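Local structure of N5-carboxyaminoimidazole ribonucleotide synthetase (Bacillus anthracis, 3QFF) at residues A[40-45]-A[53-58]; A[199-204]-A[256-261]; A[277-282]-A[293-298]. The protein catalyses the ATP-dependent carboxylation of aminoimidazole ribonucleotide with bicarbonate to N5-carboxyaminoimidazole ribonucleotide, a step of purine biosynthesis. One frame throughout, in Å; residues are numbered along the deposited sequence.

Overall arrangement
Contacts 2 and 3 are buried near the middle of the chain, in the ATP-grasp domain, whereas contact 1 is only partly buried, at one side of the Rossmann-like preATP-grasp sheet and about 24 Å, centre to centre, from contact 2. Contact 1 pairs neighbouring parallel strands and mixes backbone bonds with one carboxylate. In contact 2 distant antiparallel strands are joined by a regular backbone network between aliphatic side chains on both faces. Contact 3 replaces strand pairing with a side-chain amide and a proline packed among rings. Contacts 2 and 3 touch, their centres about 7 Å apart: the loop 277-282 and helix segment 293-298 both meet strand 256-261. Contact 1 touches neither.

Contact 1: A[40-45]-A[53-58]; sequences IAVLDP and QVADIE
The backbone of Ile40 is gripped by Asp56 through both its amide N and its carboxylate. The carbonyl oxygen Ile40 O accepts two successive amides, Asp56 N at 2.8 Å and Ile57 N at 3.1 Å. The N-H of Asp56 is the more bent donor, 138° at its hydrogen, against 163° for that of Ile57. Both can aim at one oxygen because the backbone of Asp56 has helical rather than extended angles. On the amide side of Ile40, its N donates to Asp56 OD2 at 2.9 Å, reaching the oxygen on the anti side but tilted out of the carboxylate plane. CG of Asp56 lies anti to its own carbonyl carbon (chi1 -59°), which puts it beside the backbone N of Asp56, on the side of Ile40. Lys34 of the same chain forms a salt bridge with the same OD2, so this oxygen has two partners.

Beyond Asp56 the pairing becomes regular and parallel: Val42 N donates to Ile57 O at 3.0 Å, and Ala41 lies beside Ile57 with their CB atoms 4.0 Å apart. On the other face, Val42 CG1 lies 3.6 Å from Ala55 CB, while Ile40 CG2 approaches the same methyl at 3.9 Å. Ala55 thus packs against both residues just before its chain enters the strand.

These segments form the 57-60 side of a four-stranded parallel sheet of Rossmann type, with 39-44 placed between 57-60 and 16-20. Ile40 rests on helix 24-35, whereas Ala41 and Leu43 meet helix 66-74 on the other face of the sheet.

Contact 2: A[199-204]-A[256-261]; sequences VIVIRS and GTLAVE
Ile200 sits across from Ala259 and Thr257 in the large antiparallel sheet of the ATP-grasp fold, where strand 195-203 runs beside 256-264. The short strand axes approach to 4.7 Å with their directions 156° apart, a clearly antiparallel, twisted pair. Hydrogen-bonded pairs at Val199-Val260, Val201-Leu258 and Arg203-Gly256 alternate with non-hydrogen-bonded pairs at Ile200-Ala259 and Ile202-Thr257. Each hydrogen-bonded pair carries two backbone bonds, such as Val201 N to Leu258 O at 2.9 Å.

From CB, the side chain of Ile200 divides over the face it shares with Ala259 and Thr257. Its CG2 methyl reaches Thr257 CG2 at 3.7 Å, the two side chains crossing obliquely. The other branch sets CG1 anti to the carbonyl carbon (chi1 -52°), and chi2 of -70° then brings CD1 to 3.7 Å from Ala259 CB. One isoleucine therefore bridges Thr257 and Ala259, which flank Leu258 on the partner strand. On the same face Ile202 lies alongside Thr257, its CD1 3.7 Å from Thr257 OG1 and close to CG2; the hydroxyl Thr257 OG1 is hydrogen-bonded to His298 ND1, so this polar tip has a partner within an aliphatic surface.

The opposite face carries Val201 and Leu258 side by side, with Val201 CG1 at 3.9 Å from Leu258 CB. Helix 235-251 covers this side, meeting Val199, Val201 and Val260. On the face of Ile200 and Ile202, helix 294-303 lies against both isoleucines.

At the end of the pairing Gly256 has a positive phi, in a backbone conformation that calls for glycine; its amide N donates to Arg203 O at 2.8 Å.

Contact 3: A[277-282]-A[293-298]; sequences PRPHNS and SQFGQH
Gln294 meets the backbone of His280 with both ends of its side-chain amide, joining a loop of the ATP-grasp domain to the N-terminal turn of helix 294-303. Of the two hydrogen bonds, Gln294 NE2 to His280 O is the shorter at 2.8 Å, and the acceptor lies in the plane of the amide. In return His280 N donates to Gln294 OE1 at 3.1 Å, approaching from 38° above the plane of that carbonyl group. CG of Gln294 stands between its own backbone N and carbonyl carbon (chi1 67°), and the chain is extended beyond CG, carrying the amide across to the loop.

Apolar packing centres on Pro279. Its CB touches Phe295 CE2 at 3.5 Å, the two groups crossing at a slant. Its CD makes a CH-pi contact over one face of His298, 4.2 Å from the ring centroid and 21° off the normal, displaced toward ND1, which Thr257 OG1 holds.

Polar bonds also run within each segment. Ser293 is the N-cap of helix 294-303, its OG accepting Gly296 N at 3.0 Å, with a weaker bond from Phe295 N. In the loop, Arg278 NH1 donates to Pro279 O. His280 ND1 faces both Ser282 OG, at 2.9 Å, and Ser282 N, whose N-H it accepts from outside the ring plane.

The loop follows strand 270-276 and passes over strand 256-264, where Pro279 touches Thr257 and His280, whose side chain lies about 8 Å from the bound ADP, touches Ala259. At the seam with the preATP-grasp part, helix 24-35 packs through Met29 against Pro279 and His298, and through Met28 against Phe295.

Contact 1: A[40-45]-A[53-58]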
ATOM      1  N   ILE A  40       7.323 -12.550   6.844  1.00 23.42           N
ATOM      2  CA  ILE A  40       6.068 -13.278   6.726  1.00 22.99           C
ATOM      3  C   ILE A  40       6.282 -14.775   6.502  1.00 23.27           C
ATOM      4  O   ILE A  40       7.047 -15.178   5.613  1.00 23.13           O
ATOM      5  CB  ILE A  40       5.192 -12.725   5.552  1.00 23.41           C
ATOM      6  CG1 ILE A  40       4.916 -11.219   5.722  1.00 23.58           C
ATOM      7  CG2 ILE A  40       3.875 -13.548   5.387  1.00 21.98           C
ATOM      8  CD1 ILE A  40       4.084 -10.853   6.940  1.00 24.42           C
ATOM      9  N   ALA A  41       5.608 -15.588   7.316  1.00 23.00           N
ATOM     10  CA  ALA A  41       5.503 -17.034   7.065  1.00 23.35           C
ATOM     11  C   ALA A  41       4.044 -17.381   6.805  1.00 23.60           C
ATOM     12  O   ALA A  41       3.151 -16.845   7.465  1.00 23.93           O
ATOM     13  CB  ALA A  41       6.055 -17.832   8.257  1.00 22.49           C
ATOM     14  N   VAL A  42       3.785 -18.265   5.848  1.00 23.98           N
ATOM     15  CA  VAL A  42       2.409 -18.664   5.545  1.00 24.00           C
ATOM     16  C   VAL A  42       2.298 -20.187   5.484  1.00 24.86           C
ATOM     17  O   VAL A  42       3.223 -20.868   5.037  1.00 24.47           O
ATOM     18  CB  VAL A  42       1.884 -18.011   4.215  1.00 24.01           C
ATOM     19  CG1 VAL A  42       2.815 -18.302   3.039  1.00 24.09           C
ATOM     20  CG2 VAL A  42       0.447 -18.464   3.880  1.00 22.99           C
ATOM     21  N   LEU A  43       1.167 -20.705   5.953  1.00 25.68           N
ATOM     22  CA  LEU A  43       0.801 -22.113   5.762  1.00 25.98           C
ATOM     23  C   LEU A  43      -0.469 -22.209   4.922  1.00 26.61           C
ATOM     24  O   LEU A  43      -1.461 -21.526   5.200  1.00 25.93           O
ATOM     25  CB  LEU A  43       0.608 -22.812   7.109  1.00 26.09           C
ATOM     26  CG  LEU A  43       0.218 -24.298   7.174  1.00 26.71           C
ATOM     27  CD1 LEU A  43       0.564 -24.828   8.544  1.00 27.97           C
ATOM     28  CD2 LEU A  43      -1.268 -24.533   6.893  1.00 25.55           C
ATOM     29  N   ASP A  44      -0.437 -23.090   3.922  1.00 27.07           N
ATOM     30  CA  ASP A  44      -1.515 -23.231   2.938  1.00 28.70           C
ATOM     31  C   ASP A  44      -1.358 -24.585   2.228  1.00 29.63           C
ATOM     32  O   ASP A  44      -0.235 -25.020   1.978  1.00 28.97           O
ATOM     33  CB  ASP A  44      -1.439 -22.090   1.910  1.00 28.82           C
ATOM     34  CG  ASP A  44      -2.672 -22.021   0.998  1.00 31.52           C
ATOM     35  OD1 ASP A  44      -2.689 -22.714  -0.038  1.00 32.04           O
ATOM     36  OD2 ASP A  44      -3.626 -21.268   1.319  1.00 34.27           O
ATOM     37  N   PRO A  45      -2.484 -25.263   1.926  1.00 31.22           N
ATOM     38  CA  PRO A  45      -2.495 -26.565   1.238  1.00 32.05           C
ATOM     39  C   PRO A  45      -1.882 -26.576  -0.163  1.00 33.40           C
ATOM     40  O   PRO A  45      -1.421 -27.632  -0.625  1.00 33.57           O
ATOM     41  CB  PRO A  45      -3.992 -26.887   1.140  1.00 32.33           C
ATOM     42  CG  PRO A  45      -4.594 -26.204   2.294  1.00 32.23           C
ATOM     43  CD  PRO A  45      -3.816 -24.922   2.447  1.00 30.89           C
ATOM     44  N   GLN A  53       3.423 -15.909  -2.509  1.00 28.39           N
ATOM     45  CA  GLN A  53       4.095 -15.068  -3.504  1.00 29.41           C
ATOM     46  C   GLN A  53       4.708 -13.807  -2.897  1.00 29.98           C
ATOM     47  O   GLN A  53       5.487 -13.117  -3.551  1.00 29.91           O
ATOM     48  CB  GLN A  53       3.128 -14.688  -4.616  1.00 29.37           C
ATOM     49  CG  GLN A  53       2.791 -15.846  -5.538  1.00 30.05           C
ATOM     50  CD  GLN A  53       1.583 -15.566  -6.382  1.00 29.51           C
ATOM     51  OE1 GLN A  53       1.368 -14.434  -6.829  1.00 31.20           O
ATOM     52  NE2 GLN A  53       0.767 -16.591  -6.600  1.00 28.10           N
ATOM     53  N   VAL A  54       4.336 -13.511  -1.654  1.00 29.99           N
ATOM     54  CA  VAL A  54       4.891 -12.377  -0.933  1.00 30.72           C
ATOM     55  C   VAL A  54       5.542 -12.809   0.384  1.00 30.92           C
ATOM     56  O   VAL A  54       6.065 -11.982   1.104  1.00 32.42           O
ATOM     57  CB  VAL A  54       3.841 -11.230  -0.716  1.00 30.89           C
ATOM     58  CG1 VAL A  54       3.259 -10.762  -2.047  1.00 31.58           C
ATOM     59  CG2 VAL A  54       2.719 -11.667   0.181  1.00 31.92           C
ATOM     60  N   ALA A  55       5.544 -14.105   0.686  1.00 30.54           N
ATOM     61  CA  ALA A  55       6.058 -14.577   1.976  1.00 29.92           C
ATOM     62  C   ALA A  55       7.544 -14.911   1.926  1.00 30.03           C
ATOM     63  O   ALA A  55       8.072 -15.232   0.858  1.00 29.92           O
ATOM     64  CB  ALA A  55       5.262 -15.790   2.458  1.00 29.70           C
ATOM     65  N   ASP A  56       8.208 -14.820   3.078  1.00 29.64           N
ATOM     66  CA  ASP A  56       9.617 -15.197   3.205  1.00 29.73           C
ATOM     67  C   ASP A  56       9.715 -16.713   3.388  1.00 29.72           C
ATOM     68  O   ASP A  56      10.638 -17.363   2.875  1.00 29.01           O
ATOM     69  CB  ASP A  56      10.287 -14.492   4.393  1.00 30.01           C
ATOM     70  CG  ASP A  56      10.237 -12.967   4.293  1.00 31.08           C
ATOM     71  OD1 ASP A  56      11.237 -12.365   3.852  1.00 33.44           O
ATOM     72  OD2 ASP A  56       9.198 -12.364   4.654  1.00 29.85           O
ATOM     73  N   ILE A  57       8.754 -17.271   4.122  1.00 29.20           N
ATOM     74  CA  ILE A  57       8.690 -18.715   4.375  1.00 29.79           C
ATOM     75  C   ILE A  57       7.316 -19.281   3.978  1.00 29.52           C
ATOM     76  O   ILE A  57       6.281 -18.697   4.312  1.00 28.63           O
ATOM     77  CB  ILE A  57       8.994 -19.029   5.860  1.00 29.53           C
ATOM     78  CG1 ILE A  57      10.376 -18.487   6.235  1.00 31.58           C
ATOM     79  CG2 ILE A  57       8.899 -20.534   6.145  1.00 30.72           C
ATOM     80  CD1 ILE A  57      10.701 -18.574   7.712  1.00 32.76           C
ATOM     81  N   GLU A  58       7.320 -20.412   3.269  1.00 29.57           N
ATOM     82  CA  GLU A  58       6.100 -21.098   2.853  1.00 29.80           C
ATOM     83  C   GLU A  58       6.065 -22.530   3.401  1.00 30.18           C
ATOM     84  O   GLU A  58       6.998 -23.300   3.187  1.00 30.16           O
ATOM     85  CB  GLU A  58       6.003 -21.108   1.323  1.00 30.61           C
ATOM     86  CG  GLU A  58       4.789 -21.851   0.724  1.00 31.75           C
ATOM     87  CD  GLU A  58       4.864 -21.987  -0.808  1.00 34.92           C
ATOM     88  OE1 GLU A  58       3.812 -22.126  -1.459  1.00 35.59           O
ATOM     89  OE2 GLU A  58       5.974 -21.935  -1.380  1.00 38.72           O
TER

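Contact 2: A[199-204]-A[256-261]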
ATOM      1  N   VAL A 199     -19.731  -2.762   8.486  1.00 22.03           N
ATOM      2  CA  VAL A 199     -18.786  -1.913   9.204  1.00 21.73           C
ATOM      3  C   VAL A 199     -17.626  -2.810   9.650  1.00 22.45           C
ATOM      4  O   VAL A 199     -17.848  -3.910  10.193  1.00 21.50           O
ATOM      5  CB  VAL A 199     -19.435  -1.267  10.466  1.00 22.80           C
ATOM      6  CG1 VAL A 199     -18.380  -0.584  11.347  1.00 21.10           C
ATOM      7  CG2 VAL A 199     -20.517  -0.257  10.080  1.00 22.81           C
ATOM      8  N   ILE A 200     -16.400  -2.354   9.383  1.00 22.50           N
ATOM      9  CA  ILE A 200     -15.199  -3.040   9.837  1.00 22.69           C
ATOM     10  C   ILE A 200     -14.773  -2.336  11.121  1.00 22.26           C
ATOM     11  O   ILE A 200     -14.600  -1.110  11.128  1.00 22.42           O
ATOM     12  CB  ILE A 200     -14.022  -2.955   8.816  1.00 22.85           C
ATOM     13  CG1 ILE A 200     -14.429  -3.404   7.397  1.00 24.51           C
ATOM     14  CG2 ILE A 200     -12.788  -3.745   9.326  1.00 23.92           C
ATOM     15  CD1 ILE A 200     -14.705  -4.881   7.244  1.00 26.13           C
ATOM     16  N   VAL A 201     -14.645  -3.101  12.200  1.00 21.57           N
ATOM     17  CA  VAL A 201     -14.116  -2.553  13.451  1.00 21.84           C
ATOM     18  C   VAL A 201     -12.787  -3.229  13.822  1.00 21.37           C
ATOM     19  O   VAL A 201     -12.584  -4.436  13.584  1.00 21.62           O
ATOM     20  CB  VAL A 201     -15.184  -2.583  14.612  1.00 21.67           C
ATOM     21  CG1 VAL A 201     -15.836  -3.951  14.729  1.00 23.04           C
ATOM     22  CG2 VAL A 201     -14.573  -2.133  15.937  1.00 22.63           C
ATOM     23  N   ILE A 202     -11.876  -2.436  14.374  1.00 21.16           N
ATOM     24  CA  ILE A 202     -10.552  -2.914  14.745  1.00 21.10           C
ATOM     25  C   ILE A 202     -10.349  -2.689  16.223  1.00 21.08           C
ATOM     26  O   ILE A 202     -10.623  -1.592  16.712  1.00 21.06           O
ATOM     27  CB  ILE A 202      -9.434  -2.107  14.032  1.00 21.16           C
ATOM     28  CG1 ILE A 202      -9.707  -1.953  12.531  1.00 21.89           C
ATOM     29  CG2 ILE A 202      -8.022  -2.719  14.345  1.00 20.17           C
ATOM     30  CD1 ILE A 202      -9.750  -3.270  11.735  1.00 21.87           C
ATOM     31  N   ARG A 203      -9.856  -3.702  16.926  1.00 20.92           N
ATOM     32  CA  ARG A 203      -9.530  -3.550  18.349  1.00 21.51           C
ATOM     33  C   ARG A 203      -8.175  -4.173  18.617  1.00 21.65           C
ATOM     34  O   ARG A 203      -7.958  -5.349  18.316  1.00 22.04           O
ATOM     35  CB  ARG A 203     -10.604  -4.183  19.248  1.00 20.97           C
ATOM     36  CG  ARG A 203     -10.413  -3.872  20.726  1.00 22.16           C
ATOM     37  CD  ARG A 203     -11.671  -4.151  21.562  1.00 24.58           C
ATOM     38  NE  ARG A 203     -11.398  -4.013  23.000  1.00 26.62           N
ATOM     39  CZ  ARG A 203     -10.849  -4.954  23.770  1.00 28.11           C
ATOM     40  NH1 ARG A 203     -10.496  -6.122  23.265  1.00 27.04           N
ATOM     41  NH2 ARG A 203     -10.649  -4.720  25.065  1.00 30.77           N
ATOM     42  N   SER A 204      -7.258  -3.384  19.157  1.00 22.50           N
ATOM     43  CA  SER A 204      -5.897  -3.871  19.395  1.00 23.18           C
ATOM     44  C   SER A 204      -5.797  -4.725  20.663  1.00 23.44           C
ATOM     45  O   SER A 204      -6.713  -4.745  21.486  1.00 23.49           O
ATOM     46  CB  SER A 204      -4.895  -2.708  19.451  1.00 23.46           C
ATOM     47  OG  SER A 204      -4.884  -2.086  20.731  1.00 23.03           O
ATOM     48  N   GLY A 256      -8.026  -7.778  16.989  1.00 23.76           N
ATOM     49  CA  GLY A 256      -7.891  -7.930  15.550  1.00 23.20           C
ATOM     50  C   GLY A 256      -9.012  -7.200  14.820  1.00 23.29           C
ATOM     51  O   GLY A 256      -9.380  -6.075  15.187  1.00 22.50           O
ATOM     52  N   THR A 257      -9.573  -7.865  13.811  1.00 23.46           N
ATOM     53  CA  THR A 257     -10.507  -7.261  12.865  1.00 24.03           C
ATOM     54  C   THR A 257     -11.842  -7.978  12.940  1.00 23.82           C
ATOM     55  O   THR A 257     -11.884  -9.217  12.980  1.00 23.57           O
ATOM     56  CB  THR A 257      -9.951  -7.383  11.421  1.00 24.55           C
ATOM     57  OG1 THR A 257      -8.656  -6.786  11.379  1.00 26.98           O
ATOM     58  CG2 THR A 257     -10.838  -6.657  10.400  1.00 25.14           C
ATOM     59  N   LEU A 258     -12.929  -7.209  12.979  1.00 23.33           N
ATOM     60  CA  LEU A 258     -14.271  -7.786  12.900  1.00 23.12           C
ATOM     61  C   LEU A 258     -15.088  -7.080  11.820  1.00 22.64           C
ATOM     62  O   LEU A 258     -15.238  -5.870  11.855  1.00 22.90           O
ATOM     63  CB  LEU A 258     -14.993  -7.683  14.257  1.00 23.23           C
ATOM     64  CG  LEU A 258     -16.369  -8.365  14.346  1.00 23.32           C
ATOM     65  CD1 LEU A 258     -16.229  -9.889  14.242  1.00 22.65           C
ATOM     66  CD2 LEU A 258     -17.075  -7.994  15.661  1.00 23.74           C
ATOM     67  N   ALA A 259     -15.594  -7.838  10.851  1.00 22.38           N
ATOM     68  CA  ALA A 259     -16.533  -7.283   9.881  1.00 21.87           C
ATOM     69  C   ALA A 259     -17.924  -7.598  10.393  1.00 21.93           C
ATOM     70  O   ALA A 259     -18.207  -8.745  10.738  1.00 21.66           O
ATOM     71  CB  ALA A 259     -16.329  -7.925   8.509  1.00 21.63           C
ATOM     72  N   VAL A 260     -18.786  -6.592  10.438  1.00 21.83           N
ATOM     73  CA  VAL A 260     -20.157  -6.782  10.907  1.00 22.18           C
ATOM     74  C   VAL A 260     -21.078  -6.532   9.720  1.00 22.65           C
ATOM     75  O   VAL A 260     -21.138  -5.413   9.219  1.00 23.47           O
ATOM     76  CB  VAL A 260     -20.499  -5.803  12.052  1.00 22.05           C
ATOM     77  CG1 VAL A 260     -21.855  -6.172  12.696  1.00 23.11           C
ATOM     78  CG2 VAL A 260     -19.380  -5.780  13.115  1.00 21.78           C
ATOM     79  N   GLU A 261     -21.754  -7.568   9.235  1.00 23.19           N
ATOM     80  CA  GLU A 261     -22.701  -7.374   8.139  1.00 24.40           C
ATOM     81  C   GLU A 261     -24.098  -7.221   8.691  1.00 24.19           C
ATOM     82  O   GLU A 261     -24.482  -7.929   9.616  1.00 23.52           O
ATOM     83  CB  GLU A 261     -22.640  -8.514   7.123  1.00 24.77           C
ATOM     84  CG  GLU A 261     -21.311  -8.560   6.363  1.00 28.90           C
ATOM     85  CD  GLU A 261     -21.348  -9.566   5.228  1.00 34.30           C
ATOM     86  OE1 GLU A 261     -20.994 -10.741   5.464  1.00 37.23           O
ATOM     87  OE2 GLU A 261     -21.754  -9.186   4.103  1.00 38.23           O
TER

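Contact 3: A[277-282]-A[293-298]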
ATOM      1  N   PRO A 277     -14.468 -12.688  11.732  1.00 24.26           N
ATOM      2  CA  PRO A 277     -13.394 -12.175  12.564  1.00 23.50           C
ATOM      3  C   PRO A 277     -12.072 -12.118  11.792  1.00 23.21           C
ATOM      4  O   PRO A 277     -11.091 -12.731  12.192  1.00 23.23           O
ATOM      5  CB  PRO A 277     -13.319 -13.199  13.698  1.00 23.99           C
ATOM      6  CG  PRO A 277     -13.768 -14.478  13.057  1.00 24.42           C
ATOM      7  CD  PRO A 277     -14.698 -14.126  11.945  1.00 24.13           C
ATOM      8  N   ARG A 278     -12.066 -11.369  10.702  1.00 23.02           N
ATOM      9  CA  ARG A 278     -10.892 -11.202   9.858  1.00 22.90           C
ATOM     10  C   ARG A 278     -11.172 -10.040   8.940  1.00 22.68           C
ATOM     11  O   ARG A 278     -12.324  -9.589   8.856  1.00 22.20           O
ATOM     12  CB  ARG A 278     -10.654 -12.474   9.019  1.00 23.27           C
ATOM     13  CG  ARG A 278     -11.921 -13.020   8.372  1.00 25.45           C
ATOM     14  CD  ARG A 278     -11.642 -13.903   7.163  1.00 28.68           C
ATOM     15  NE  ARG A 278     -12.908 -14.439   6.663  1.00 31.33           N
ATOM     16  CZ  ARG A 278     -13.749 -13.782   5.866  1.00 32.55           C
ATOM     17  NH1 ARG A 278     -13.468 -12.550   5.436  1.00 32.99           N
ATOM     18  NH2 ARG A 278     -14.883 -14.359   5.497  1.00 32.39           N
ATOM     19  N   PRO A 279     -10.129  -9.540   8.241  1.00 22.87           N
ATOM     20  CA  PRO A 279     -10.392  -8.652   7.122  1.00 22.70           C
ATOM     21  C   PRO A 279     -11.362  -9.332   6.161  1.00 22.76           C
ATOM     22  O   PRO A 279     -11.382 -10.573   6.017  1.00 22.42           O
ATOM     23  CB  PRO A 279      -9.009  -8.474   6.474  1.00 23.38           C
ATOM     24  CG  PRO A 279      -8.045  -8.722   7.584  1.00 23.58           C
ATOM     25  CD  PRO A 279      -8.687  -9.762   8.451  1.00 22.44           C
ATOM     26  N   HIS A 280     -12.173  -8.513   5.522  1.00 22.87           N
ATOM     27  CA  HIS A 280     -13.328  -8.980   4.815  1.00 22.65           C
ATOM     28  C   HIS A 280     -13.370  -8.291   3.457  1.00 22.33           C
ATOM     29  O   HIS A 280     -12.836  -7.190   3.294  1.00 22.30           O
ATOM     30  CB  HIS A 280     -14.549  -8.622   5.665  1.00 23.53           C
ATOM     31  CG  HIS A 280     -15.829  -9.219   5.191  1.00 24.61           C
ATOM     32  ND1 HIS A 280     -16.718  -8.526   4.396  1.00 27.90           N
ATOM     33  CD2 HIS A 280     -16.396 -10.425   5.429  1.00 25.88           C
ATOM     34  CE1 HIS A 280     -17.772  -9.286   4.153  1.00 29.42           C
ATOM     35  NE2 HIS A 280     -17.606 -10.441   4.776  1.00 28.71           N
ATOM     36  N   ASN A 281     -14.006  -8.946   2.489  1.00 22.06           N
ATOM     37  CA  ASN A 281     -14.151  -8.420   1.114  1.00 21.86           C
ATOM     38  C   ASN A 281     -14.820  -7.033   1.075  1.00 21.79           C
ATOM     39  O   ASN A 281     -14.455  -6.181   0.255  1.00 21.36           O
ATOM     40  CB  ASN A 281     -14.945  -9.431   0.275  1.00 21.32           C
ATOM     41  CG  ASN A 281     -14.802  -9.231  -1.236  1.00 22.00           C
ATOM     42  OD1 ASN A 281     -14.310  -8.210  -1.735  1.00 21.46           O
ATOM     43  ND2 ASN A 281     -15.241 -10.229  -1.970  1.00 21.10           N
ATOM     44  N   SER A 282     -15.785  -6.803   1.967  1.00 21.69           N
ATOM     45  CA  SER A 282     -16.486  -5.516   2.038  1.00 21.56           C
ATOM     46  C   SER A 282     -15.624  -4.363   2.621  1.00 21.14           C
ATOM     47  O   SER A 282     -16.079  -3.232   2.684  1.00 21.54           O
ATOM     48  CB  SER A 282     -17.842  -5.663   2.762  1.00 22.05           C
ATOM     49  OG  SER A 282     -17.700  -5.839   4.168  1.00 23.32           O
ATOM     50  N   SER A 293      -5.496   1.056   5.630  1.00 21.93           N
ATOM     51  CA  SER A 293      -6.321  -0.049   5.146  1.00 21.23           C
ATOM     52  C   SER A 293      -6.717  -0.999   6.273  1.00 20.21           C
ATOM     53  O   SER A 293      -6.053  -1.059   7.312  1.00 19.62           O
ATOM     54  CB  SER A 293      -5.604  -0.821   4.044  1.00 21.29           C
ATOM     55  OG  SER A 293      -4.707  -1.755   4.600  1.00 20.70           O
ATOM     56  N   GLN A 294      -7.791  -1.764   6.074  1.00 19.99           N
ATOM     57  CA  GLN A 294      -8.137  -2.808   7.042  1.00 19.47           C
ATOM     58  C   GLN A 294      -6.967  -3.755   7.318  1.00 20.35           C
ATOM     59  O   GLN A 294      -6.847  -4.311   8.427  1.00 19.36           O
ATOM     60  CB  GLN A 294      -9.379  -3.583   6.585  1.00 20.28           C
ATOM     61  CG  GLN A 294      -9.186  -4.427   5.328  1.00 20.13           C
ATOM     62  CD  GLN A 294     -10.409  -5.267   4.977  1.00 22.23           C
ATOM     63  OE1 GLN A 294     -11.240  -5.577   5.836  1.00 21.42           O
ATOM     64  NE2 GLN A 294     -10.499  -5.675   3.715  1.00 20.00           N
ATOM     65  N   PHE A 295      -6.110  -3.938   6.300  1.00 20.02           N
ATOM     66  CA  PHE A 295      -4.933  -4.799   6.408  1.00 20.12           C
ATOM     67  C   PHE A 295      -3.820  -4.210   7.270  1.00 20.41           C
ATOM     68  O   PHE A 295      -3.277  -4.902   8.158  1.00 20.35           O
ATOM     69  CB  PHE A 295      -4.422  -5.213   5.004  1.00 19.68           C
ATOM     70  CG  PHE A 295      -5.465  -5.941   4.198  1.00 18.36           C
ATOM     71  CD1 PHE A 295      -6.183  -5.296   3.190  1.00 18.16           C
ATOM     72  CD2 PHE A 295      -5.769  -7.263   4.507  1.00 18.58           C
ATOM     73  CE1 PHE A 295      -7.176  -5.985   2.485  1.00 19.02           C
ATOM     74  CE2 PHE A 295      -6.757  -7.960   3.827  1.00 19.34           C
ATOM     75  CZ  PHE A 295      -7.465  -7.321   2.807  1.00 20.24           C
ATOM     76  N   GLY A 296      -3.466  -2.952   7.003  1.00 20.71           N
ATOM     77  CA  GLY A 296      -2.535  -2.231   7.883  1.00 20.58           C
ATOM     78  C   GLY A 296      -3.056  -2.174   9.315  1.00 21.53           C
ATOM     79  O   GLY A 296      -2.272  -2.277  10.273  1.00 21.85           O
ATOM     80  N   GLN A 297      -4.372  -2.009   9.467  1.00 20.63           N
ATOM     81  CA  GLN A 297      -5.007  -1.993  10.795  1.00 21.21           C
ATOM     82  C   GLN A 297      -4.898  -3.334  11.503  1.00 20.69           C
ATOM     83  O   GLN A 297      -4.581  -3.388  12.690  1.00 21.18           O
ATOM     84  CB  GLN A 297      -6.484  -1.561  10.726  1.00 21.30           C
ATOM     85  CG  GLN A 297      -6.694  -0.096  10.398  1.00 22.33           C
ATOM     86  CD  GLN A 297      -6.269   0.850  11.535  1.00 25.24           C
ATOM     87  OE1 GLN A 297      -5.132   0.801  12.017  1.00 27.27           O
ATOM     88  NE2 GLN A 297      -7.180   1.722  11.943  1.00 23.23           N
ATOM     89  N   HIS A 298      -5.160  -4.413  10.775  1.00 20.33           N
ATOM     90  CA  HIS A 298      -5.128  -5.757  11.352  1.00 20.56           C
ATOM     91  C   HIS A 298      -3.728  -6.093  11.878  1.00 20.38           C
ATOM     92  O   HIS A 298      -3.582  -6.632  12.992  1.00 20.05           O
ATOM     93  CB  HIS A 298      -5.585  -6.807  10.326  1.00 20.64           C
ATOM     94  CG  HIS A 298      -5.627  -8.201  10.877  1.00 21.87           C
ATOM     95  ND1 HIS A 298      -6.684  -8.679  11.620  1.00 22.45           N
ATOM     96  CD2 HIS A 298      -4.738  -9.218  10.792  1.00 23.60           C
ATOM     97  CE1 HIS A 298      -6.445  -9.931  11.971  1.00 25.01           C
ATOM     98  NE2 HIS A 298      -5.260 -10.276  11.494  1.00 25.96           N
TER